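Local coordinates for spindle assembly abnormal protein 6 homolog (PDB 5AL7) that acts as a central scaffolding component of centrioles, its homodimers assembling into a cartwheel that ensures nine-fold symmetry, at residues Leu27-Met32 with Leu49-Arg54; Tyr75-Asp80 with Leu154-Ala159. The protein carries 1 engineered substitution. All blocks are in the same frame, centred on the assembly; numbering follows the deposited sequence.

Interaction 1. Residues Leu27-Met32 with Leu49-Arg54; sequences LPSVEM and LLYAER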
loop_
_atom_site.group_PDB
_atom_site.type_symbol
_atom_site.label_atom_id
_atom_site.label_comp_id
_atom_site.label_asym_id
_atom_site.label_seq_id
_atom_site.Cartn_x
_atom_site.Cartn_y
_atom_site.Cartn_z
ATOM N N LEU A 27 15.092 -6.561 14.026
ATOM C CA LEU A 27 13.962 -6.852 14.902
ATOM C C LEU A 27 12.693 -6.823 14.075
ATOM O O LEU A 27 12.536 -5.946 13.225
ATOM C CB LEU A 27 13.879 -5.830 16.041
ATOM C CG LEU A 27 12.818 -6.039 17.117
ATOM C CD1 LEU A 27 13.253 -7.147 18.058
ATOM C CD2 LEU A 27 12.555 -4.748 17.877
ATOM N N PRO A 28 11.791 -7.790 14.288
ATOM C CA PRO A 28 10.541 -7.750 13.527
ATOM C C PRO A 28 9.721 -6.501 13.841
ATOM O O PRO A 28 9.653 -6.080 15.001
ATOM C CB PRO A 28 9.806 -9.020 13.984
ATOM C CG PRO A 28 10.394 -9.349 15.293
ATOM C CD PRO A 28 11.840 -8.943 15.200
ATOM N N SER A 29 9.133 -5.917 12.798
ATOM C CA SER A 29 8.317 -4.708 12.904
ATOM C C SER A 29 7.211 -4.892 13.937
ATOM O O SER A 29 6.480 -5.886 13.899
ATOM C CB SER A 29 7.700 -4.350 11.553
ATOM O OG SER A 29 8.698 -4.222 10.562
ATOM N N VAL A 30 7.121 -3.968 14.891
ATOM C CA VAL A 30 6.116 -4.132 15.949
ATOM C C VAL A 30 5.389 -2.855 16.273
ATOM O O VAL A 30 5.847 -1.774 15.932
ATOM C CB VAL A 30 6.721 -4.666 17.270
ATOM C CG1 VAL A 30 6.913 -6.170 17.218
ATOM C CG2 VAL A 30 8.014 -3.943 17.601
ATOM N N GLU A 31 4.224 -3.000 16.896
ATOM C CA GLU A 31 3.487 -1.862 17.423
ATOM C C GLU A 31 3.968 -1.510 18.836
ATOM O O GLU A 31 4.091 -2.382 19.695
ATOM C CB GLU A 31 1.998 -2.154 17.430
ATOM C CG GLU A 31 1.136 -0.934 17.646
ATOM C CD GLU A 31 -0.342 -1.253 17.609
ATOM O OE1 GLU A 31 -0.764 -2.013 16.709
ATOM O OE2 GLU A 31 -1.077 -0.751 18.484
ATOM N N MET A 32 4.202 -0.227 19.079
ATOM C CA MET A 32 4.786 0.236 20.327
ATOM C C MET A 32 4.125 1.521 20.790
ATOM O O MET A 32 3.888 2.406 19.982
ATOM C CB MET A 32 6.271 0.492 20.130
ATOM C CG MET A 32 7.162 -0.712 20.271
ATOM S SD MET A 32 8.850 -0.132 20.243
ATOM C CE MET A 32 8.776 0.996 21.616
ATOM N N LEU A 49 4.520 2.382 15.036
ATOM C CA LEU A 49 5.047 1.171 14.430
ATOM C C LEU A 49 6.533 1.347 14.269
ATOM O O LEU A 49 6.982 2.312 13.627
ATOM C CB LEU A 49 4.418 0.912 13.061
ATOM C CG LEU A 49 2.952 0.505 13.005
ATOM C CD1 LEU A 49 2.454 0.741 11.607
ATOM C CD2 LEU A 49 2.800 -0.959 13.397
ATOM N N LEU A 50 7.299 0.435 14.861
ATOM C CA LEU A 50 8.744 0.513 14.765
ATOM C C LEU A 50 9.320 -0.516 13.807
ATOM O O LEU A 50 8.949 -1.703 13.823
ATOM C CB LEU A 50 9.380 0.368 16.139
ATOM C CG LEU A 50 10.849 0.791 16.096
ATOM C CD1 LEU A 50 11.138 1.639 17.309
ATOM C CD2 LEU A 50 11.780 -0.409 16.060
ATOM N N TYR A 51 10.224 -0.006 12.975
ATOM C CA TYR A 51 10.969 -0.745 11.967
ATOM C C TYR A 51 12.459 -0.626 12.245
ATOM O O TYR A 51 13.015 0.466 12.146
ATOM C CB TYR A 51 10.707 -0.190 10.566
ATOM C CG TYR A 51 9.269 -0.141 10.147
ATOM C CD1 TYR A 51 8.477 0.969 10.424
ATOM C CD2 TYR A 51 8.700 -1.197 9.456
ATOM C CE1 TYR A 51 7.148 1.015 10.021
ATOM C CE2 TYR A 51 7.380 -1.159 9.049
ATOM C CZ TYR A 51 6.611 -0.056 9.332
ATOM O OH TYR A 51 5.298 -0.035 8.927
ATOM N N ALA A 52 13.125 -1.730 12.547
ATOM C CA ALA A 52 14.552 -1.648 12.848
ATOM C C ALA A 52 15.381 -2.469 11.861
ATOM O O ALA A 52 15.262 -3.702 11.821
ATOM C CB ALA A 52 14.810 -2.102 14.291
ATOM N N GLU A 53 16.216 -1.812 11.057
ATOM C CA GLU A 53 17.003 -2.598 10.092
ATOM C C GLU A 53 18.423 -2.065 9.864
ATOM O O GLU A 53 18.675 -0.862 9.977
ATOM C CB GLU A 53 16.248 -2.690 8.757
ATOM C CG GLU A 53 15.850 -1.355 8.128
ATOM C CD GLU A 53 14.745 -1.481 7.068
ATOM O OE1 GLU A 53 13.874 -2.376 7.193
ATOM O OE2 GLU A 53 14.751 -0.684 6.105
ATOM N N ARG A 54 19.342 -2.969 9.531
ATOM C CA ARG A 54 20.737 -2.596 9.264
ATOM C C ARG A 54 21.243 -3.121 7.900
ATOM O O ARG A 54 20.592 -3.928 7.241
ATOM C CB ARG A 54 21.658 -3.104 10.376
ATOM C CG ARG A 54 21.999 -4.575 10.238
ATOM C CD ARG A 54 23.086 -5.040 11.199
ATOM N NE ARG A 54 23.472 -6.417 10.886
ATOM C CZ ARG A 54 22.996 -7.494 11.508
ATOM N NH1 ARG A 54 22.135 -7.360 12.512
ATOM N NH2 ARG A 54 23.397 -8.706 11.139
#

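Interaction 2. Residues Tyr75-Asp80 with Leu154-Ala159; sequences YITTVD and LPCRSA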
loop_
_atom_site.group_PDB
_atom_site.type_symbol
_atom_site.label_atom_id
_atom_site.label_comp_id
_atom_site.label_asym_id
_atom_site.label_seq_id
_atom_site.Cartn_x
_atom_site.Cartn_y
_atom_site.Cartn_z
ATOM N N TYR A 75 9.402 9.363 11.478
ATOM C CA TYR A 75 10.580 9.874 12.182
ATOM C C TYR A 75 11.685 8.861 12.028
ATOM O O TYR A 75 11.477 7.668 12.270
ATOM C CB TYR A 75 10.274 10.134 13.661
ATOM C CG TYR A 75 9.033 10.963 13.838
ATOM C CD1 TYR A 75 9.084 12.349 13.779
ATOM C CD2 TYR A 75 7.803 10.358 14.016
ATOM C CE1 TYR A 75 7.927 13.119 13.935
ATOM C CE2 TYR A 75 6.648 11.116 14.169
ATOM C CZ TYR A 75 6.715 12.491 14.128
ATOM O OH TYR A 75 5.564 13.229 14.265
ATOM N N ILE A 76 12.829 9.314 11.534
ATOM C CA ILE A 76 13.897 8.397 11.172
ATOM C C ILE A 76 15.174 8.697 11.925
ATOM O O ILE A 76 15.581 9.855 12.013
ATOM C CB ILE A 76 14.186 8.446 9.659
ATOM C CG1 ILE A 76 12.941 8.043 8.873
ATOM C CG2 ILE A 76 15.363 7.555 9.311
ATOM C CD1 ILE A 76 13.146 8.000 7.386
ATOM N N THR A 77 15.793 7.645 12.460
ATOM C CA THR A 77 17.126 7.731 13.053
ATOM C C THR A 77 18.128 6.885 12.280
ATOM O O THR A 77 17.982 5.662 12.172
ATOM C CB THR A 77 17.120 7.277 14.521
ATOM O OG1 THR A 77 16.464 8.269 15.318
ATOM C CG2 THR A 77 18.523 7.134 15.023
ATOM N N THR A 78 19.151 7.528 11.736
ATOM C CA THR A 78 20.158 6.790 10.976
ATOM C C THR A 78 21.551 6.990 11.547
ATOM O O THR A 78 22.078 8.100 11.547
ATOM C CB THR A 78 20.171 7.204 9.490
ATOM O OG1 THR A 78 18.827 7.258 8.989
ATOM C CG2 THR A 78 20.985 6.206 8.675
ATOM N N VAL A 79 22.153 5.912 12.034
ATOM C CA VAL A 79 23.496 6.005 12.597
ATOM C C VAL A 79 24.469 5.104 11.828
ATOM O O VAL A 79 24.237 3.906 11.668
ATOM C CB VAL A 79 23.517 5.663 14.126
ATOM C CG1 VAL A 79 22.603 4.496 14.455
ATOM C CG2 VAL A 79 24.949 5.415 14.607
ATOM N N ASP A 80 25.543 5.707 11.328
ATOM C CA ASP A 80 26.594 4.979 10.630
ATOM C C ASP A 80 27.854 4.940 11.498
ATOM O O ASP A 80 27.780 5.187 12.697
ATOM C CB ASP A 80 26.892 5.620 9.277
ATOM C CG ASP A 80 27.236 7.091 9.397
ATOM O OD1 ASP A 80 28.391 7.406 9.751
ATOM O OD2 ASP A 80 26.362 7.936 9.112
ATOM N N LEU A 154 19.395 8.833 20.858
ATOM C CA LEU A 154 19.797 8.884 19.440
ATOM C C LEU A 154 19.223 10.095 18.694
ATOM O O LEU A 154 18.034 10.384 18.801
ATOM C CB LEU A 154 19.349 7.611 18.711
ATOM C CG LEU A 154 19.939 6.268 19.122
ATOM C CD1 LEU A 154 19.155 5.153 18.484
ATOM C CD2 LEU A 154 21.393 6.195 18.763
ATOM N N PRO A 155 20.048 10.760 17.869
ATOM C CA PRO A 155 19.590 11.913 17.083
ATOM C C PRO A 155 18.567 11.491 16.037
ATOM O O PRO A 155 18.883 10.729 15.123
ATOM C CB PRO A 155 20.874 12.436 16.426
ATOM C CG PRO A 155 21.985 11.762 17.122
ATOM C CD PRO A 155 21.459 10.452 17.607
ATOM N N CYS A 156 17.331 11.935 16.231
ATOM C CA CYS A 156 16.206 11.581 15.368
ATOM C C CYS A 156 15.749 12.733 14.479
ATOM O O CYS A 156 15.843 13.893 14.850
ATOM C CB CYS A 156 15.039 11.097 16.212
ATOM S SG CYS A 156 13.976 10.014 15.323
ATOM N N ARG A 157 15.222 12.387 13.317
ATOM C CA ARG A 157 14.896 13.361 12.293
ATOM C C ARG A 157 13.461 13.210 11.825
ATOM O O ARG A 157 12.891 12.114 11.855
ATOM C CB ARG A 157 15.868 13.187 11.124
ATOM C CG ARG A 157 15.829 14.253 10.065
ATOM C CD ARG A 157 16.074 13.630 8.695
ATOM N NE ARG A 157 16.612 14.579 7.719
ATOM C CZ ARG A 157 15.870 15.446 7.038
ATOM N NH1 ARG A 157 14.559 15.504 7.242
ATOM N NH2 ARG A 157 16.438 16.268 6.165
ATOM N N SER A 158 12.854 14.313 11.418
ATOM C CA SER A 158 11.537 14.235 10.800
ATOM C C SER A 158 11.699 13.943 9.311
ATOM O O SER A 158 12.243 14.766 8.571
ATOM C CB SER A 158 10.758 15.512 11.015
ATOM O OG SER A 158 9.404 15.261 10.724
ATOM N N ALA A 159 11.284 12.753 8.887
ATOM C CA ALA A 159 11.530 12.295 7.520
ATOM C C ALA A 159 10.949 13.224 6.451
ATOM O O ALA A 159 9.771 13.609 6.503
ATOM C CB ALA A 159 10.986 10.895 7.342
#

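Interaction 1. Residues Leu27-Met32 with Leu49-Arg54
Val30 and Leu50 form an antiparallel hydrogen-bonded pair in the hairpin of strands 23-36 and 44-55, part of the N-terminal head domain. Val30 N donates to Leu50 O (3.1 Å), and Leu50 N returns a straighter bond to Val30 O (2.9 Å, 165° at the hydrogen). Two CA-H...O contacts flank the pair, from Ser29 CA to Leu50 O and from Leu49 CA to Val30 O.

Apolar contacts line the face bearing Leu27, Val30, Leu50 and Ala52; helix 97-113 packs on Leu27, Val30, Met32 and Leu50. Met32 and Leu50 lie side by side and point the same way, Met32 SD 4.1 Å from Leu50 CD1. Further along, Leu27 CB meets Ala52 CB at 4.2 Å. On the other face Leu49 CD2 reaches over to Glu31 CA and CB, while the Glu31 carboxylate pairs with Lys68.

Ser29 packs against the Tyr51 ring. With Ser29 OG anti to its carbonyl carbon (chi1 -55°), the hydroxyl oxygen comes obliquely to the ring, 3.2 Å from Tyr51 CD2; Tyr51 OH is hydrogen-bonded to Gln71. An alanine at Tyr51 would probably leave Gln71 without this hydroxyl partner and open a gap beside Ser29. The chemistry implies a hairpin fixed in register by its backbone, with one largely apolar face toward helix 97-113 and a mixed face where Leu49 and the Tyr51 ring accompany Glu31, whose charge is met by Lys68.

Interaction 2. Residues Tyr75-Asp80 with Leu154-Ala159
This is an antiparallel strand-strand contact, with Ile76 and Arg157 as its hydrogen-bonded pair. It joins strands 70-80 and 149-158, neighbours in the head-domain sheet although both helices 81-90 and 97-113 and two further strands lie between them in the chain. Just beyond Ala159 begins helix 161-187, whose end already belongs to the predicted coiled coil. Ile76 N donates to Arg157 O (2.8 Å), and Arg157 N donates to Ile76 O (2.9 Å) from a position tilted 34° from the carbonyl plane. Tyr75 and Ser158 follow as a non-hydrogen-bonded pair, with Tyr75 CA-H directed at the same Arg157 O, so this oxygen takes two contacts.

On the face of Ile76 and Arg157, the Ile76 chain runs extended (chi2 -177°), and its CD1 end meets Ala159 CB at 3.6 Å. The far end of Arg157 leads away from the other strand: NH1 donates to Ser158 O (2.8 Å), which lies in the guanidinium plane, and NH2 bonds to Ser12 OG.

On the other face, Tyr75 CB packs against Cys156 SG at 4.1 Å, and the ring's CE1 lies 4.1 Å from Ser158 OG. Thr77 divides its branches: OG1 makes a weak hydrogen bond to Pro155 O, while CG2 touches Leu154 CB (3.8 Å), the two side chains crossing at about a right angle. Leu87 of helix 81-90 also packs on Leu154.

Backbone bonds thus set the register, and apolar contacts fill in around them: Ile76 with Ala159 on one face, Tyr75 with Cys156 and Thr77 with Leu154 on the other. Arg157 adds its backbone to the pairing, while its charged end, held by Ser158 O and Ser12 OG, is directed away from strand 70-80.

How the interactions relate
Interactions 1 and 2 belong to one sheet, with centres 14 Å apart and nearest atoms about 7 Å apart, so they do not touch. Strand 60-67 lies between them in the strand order, and its Leu63 packs on Ala52 of interaction 1 and on Leu154 of interaction 2. Both contacts are partly buried. Interaction 1 lies nearer the chain's centre and closes a local hairpin, with exposed residues at Ser29 and Glu31; interaction 2 joins strands distant in sequence, and none of its touching residues is fully exposed. Side chains meet across interaction 1 chiefly through apolar groups, with a serine against a ring, whereas interaction 2 adds a weak threonine hydroxyl bond to a backbone carbonyl.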